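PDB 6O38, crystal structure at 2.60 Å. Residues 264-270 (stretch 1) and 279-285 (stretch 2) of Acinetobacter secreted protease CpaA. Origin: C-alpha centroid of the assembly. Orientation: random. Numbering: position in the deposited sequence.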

# COMPACT_ATOMS: atom_id res chain seq x y z
N GLY A 264 12.75 10.24 -15.66
CA GLY A 264 12.46 9.44 -14.49
C GLY A 264 10.99 9.24 -14.18
O GLY A 264 10.67 8.50 -13.24
N ASP A 265 10.09 9.87 -14.93
CA ASP A 265 8.67 9.73 -14.67
C ASP A 265 8.17 8.35 -15.09
O ASP A 265 8.76 7.66 -15.92
CB ASP A 265 7.87 10.81 -15.40
CG ASP A 265 7.96 12.16 -14.72
OD1 ASP A 265 8.63 12.26 -13.67
OD2 ASP A 265 7.36 13.12 -15.24
N GLN A 266 7.05 7.94 -14.49
CA GLN A 266 6.39 6.69 -14.82
C GLN A 266 4.89 6.85 -14.70
O GLN A 266 4.39 7.37 -13.70
CB GLN A 266 6.88 5.55 -13.92
CG GLN A 266 6.32 4.19 -14.29
CD GLN A 266 6.89 3.06 -13.45
OE1 GLN A 266 8.07 2.73 -13.56
NE2 GLN A 266 6.06 2.49 -12.58
N TYR A 267 4.17 6.41 -15.73
CA TYR A 267 2.71 6.40 -15.74
C TYR A 267 2.22 4.97 -15.94
O TYR A 267 2.84 4.19 -16.67
CB TYR A 267 2.15 7.30 -16.85
CG TYR A 267 2.33 8.78 -16.62
CD1 TYR A 267 3.55 9.40 -16.85
CD2 TYR A 267 1.27 9.57 -16.18
CE1 TYR A 267 3.72 10.76 -16.64
CE2 TYR A 267 1.43 10.92 -15.97
CZ TYR A 267 2.65 11.51 -16.21
OH TYR A 267 2.81 12.86 -16.00
N GLU A 268 1.11 4.64 -15.29
CA GLU A 268 0.48 3.33 -15.43
C GLU A 268 -0.99 3.52 -15.76
O GLU A 268 -1.68 4.31 -15.12
CB GLU A 268 0.64 2.50 -14.15
CG GLU A 268 0.46 1.01 -14.35
CD GLU A 268 0.73 0.21 -13.09
OE1 GLU A 268 0.47 -1.01 -13.09
OE2 GLU A 268 1.22 0.80 -12.10
N PHE A 269 -1.46 2.78 -16.76
CA PHE A 269 -2.84 2.86 -17.21
C PHE A 269 -3.47 1.48 -17.18
O PHE A 269 -2.79 0.47 -17.37
CB PHE A 269 -2.95 3.45 -18.63
CG PHE A 269 -2.32 4.80 -18.78
CD1 PHE A 269 -0.96 4.93 -19.00
CD2 PHE A 269 -3.09 5.95 -18.69
CE1 PHE A 269 -0.38 6.18 -19.14
CE2 PHE A 269 -2.52 7.20 -18.82
CZ PHE A 269 -1.16 7.31 -19.05
N MSE A 270 -4.77 1.45 -16.93
CA MSE A 270 -5.51 0.19 -16.87
C MSE A 270 -6.84 0.32 -17.60
O MSE A 270 -7.64 1.20 -17.29
CB MSE A 270 -5.74 -0.23 -15.42
CG MSE A 270 -6.48 -1.55 -15.27
SE MSE A 270 -7.03 -1.87 -13.43
CE MSE A 270 -8.27 -0.39 -13.22
N GLN A 279 -8.06 3.79 -17.44
CA GLN A 279 -8.05 4.44 -16.14
C GLN A 279 -6.62 4.76 -15.73
O GLN A 279 -5.73 3.91 -15.87
CB GLN A 279 -8.73 3.56 -15.09
CG GLN A 279 -8.74 4.15 -13.69
CD GLN A 279 -9.80 5.22 -13.50
OE1 GLN A 279 -10.56 5.52 -14.43
NE2 GLN A 279 -9.87 5.79 -12.31
N LEU A 280 -6.40 5.98 -15.25
CA LEU A 280 -5.08 6.38 -14.77
C LEU A 280 -4.93 5.93 -13.32
O LEU A 280 -5.60 6.45 -12.43
CB LEU A 280 -4.90 7.89 -14.90
CG LEU A 280 -3.61 8.47 -14.31
CD1 LEU A 280 -2.39 7.94 -15.05
CD2 LEU A 280 -3.64 9.99 -14.33
N ILE A 281 -4.05 4.96 -13.08
CA ILE A 281 -3.89 4.37 -11.76
C ILE A 281 -2.56 4.73 -11.10
O ILE A 281 -2.38 4.44 -9.91
CB ILE A 281 -4.05 2.83 -11.80
CG1 ILE A 281 -3.00 2.20 -12.72
CG2 ILE A 281 -5.45 2.46 -12.26
CD1 ILE A 281 -3.09 0.70 -12.80
N SER A 282 -1.63 5.34 -11.83
CA SER A 282 -0.35 5.73 -11.25
C SER A 282 0.24 6.86 -12.08
O SER A 282 0.32 6.75 -13.31
CB SER A 282 0.62 4.55 -11.19
OG SER A 282 1.92 4.96 -10.80
N SER A 283 0.66 7.93 -11.41
CA SER A 283 1.20 9.11 -12.08
C SER A 283 2.15 9.81 -11.12
O SER A 283 1.99 9.70 -9.90
CB SER A 283 0.09 10.06 -12.53
OG SER A 283 -0.76 10.41 -11.45
N PRO A 284 3.13 10.55 -11.63
CA PRO A 284 4.11 11.20 -10.74
C PRO A 284 3.51 12.38 -10.00
O PRO A 284 2.49 12.96 -10.38
CB PRO A 284 5.21 11.66 -11.70
CG PRO A 284 4.99 10.89 -12.97
CD PRO A 284 3.51 10.67 -13.05
N THR A 285 4.18 12.73 -8.90
CA THR A 285 3.83 13.89 -8.09
C THR A 285 5.09 14.69 -7.83
O THR A 285 6.04 14.18 -7.23
CB THR A 285 3.18 13.48 -6.76
OG1 THR A 285 1.99 12.72 -7.02
CG2 THR A 285 2.82 14.71 -5.94

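Two antiparallel strands, 266-270 and 279-282, pair through their backbones, and the pairing carries one irregularity. At one end Met-270 and Gln-279 form a close two-way pair: Met-270 N donates to Gln-279 O at 2.8 Å, and Gln-279 N returns a bond to Met-270 O at 2.6 Å. Farther along, Glu-268 N donates to Ser-282 O at 3.0 Å with a nearly straight angle of 165°. The carbonyl of Glu-268 then serves two donors: Ile-281 N at 3.2 Å from Glu-268 O, and Ser-282 N, a weak bond at 3.4 Å to the same oxygen. This shared acceptor marks a beta bulge, where the register slips by one between Glu-268 and Phe-269. Ile-281, with phi/psi of -110/-10, departs from extended geometry and is itself the extra residue, left without a bridge partner between the Glu-268/Ser-282 and Phe-269/Leu-280 pairs. Carbonyls also meet alpha carbons, with Tyr-267 CA 3.4 Å from Ser-282 O and Phe-269 CA 3.4 Å from Gln-279 O.

The side chains follow this register. Glu-268 and Ser-282 share a face with Met-270 and Gln-279, and the first pair packs closely, Glu-268 CB to Ser-282 CB being 3.6 Å. Although the CA-to-CB bond of Ile-281 points sideways, its end comes nearer: Ile-281 CD1 lies 3.8 Å from Met-270 CB and 3.9 Å from Glu-268 CD, so the bulged residue still contributes packing. Phe-269 and Leu-280 share the other face, with Phe-269 CE2 3.8 Å from Leu-280 CD1. The same methyl, Leu-280 CD1, approaches the edge of the Tyr-267 ring, 4.2 Å from Tyr-267 CD2.

Beyond the paired strand, Pro-284 covers one face of the Tyr-267 ring. Pro-284 CD sits 3.6 Å from the centroid of that Tyr-267 ring and 18° off its normal, a CH-pi contact that extends the interface without a backbone hydrogen bond.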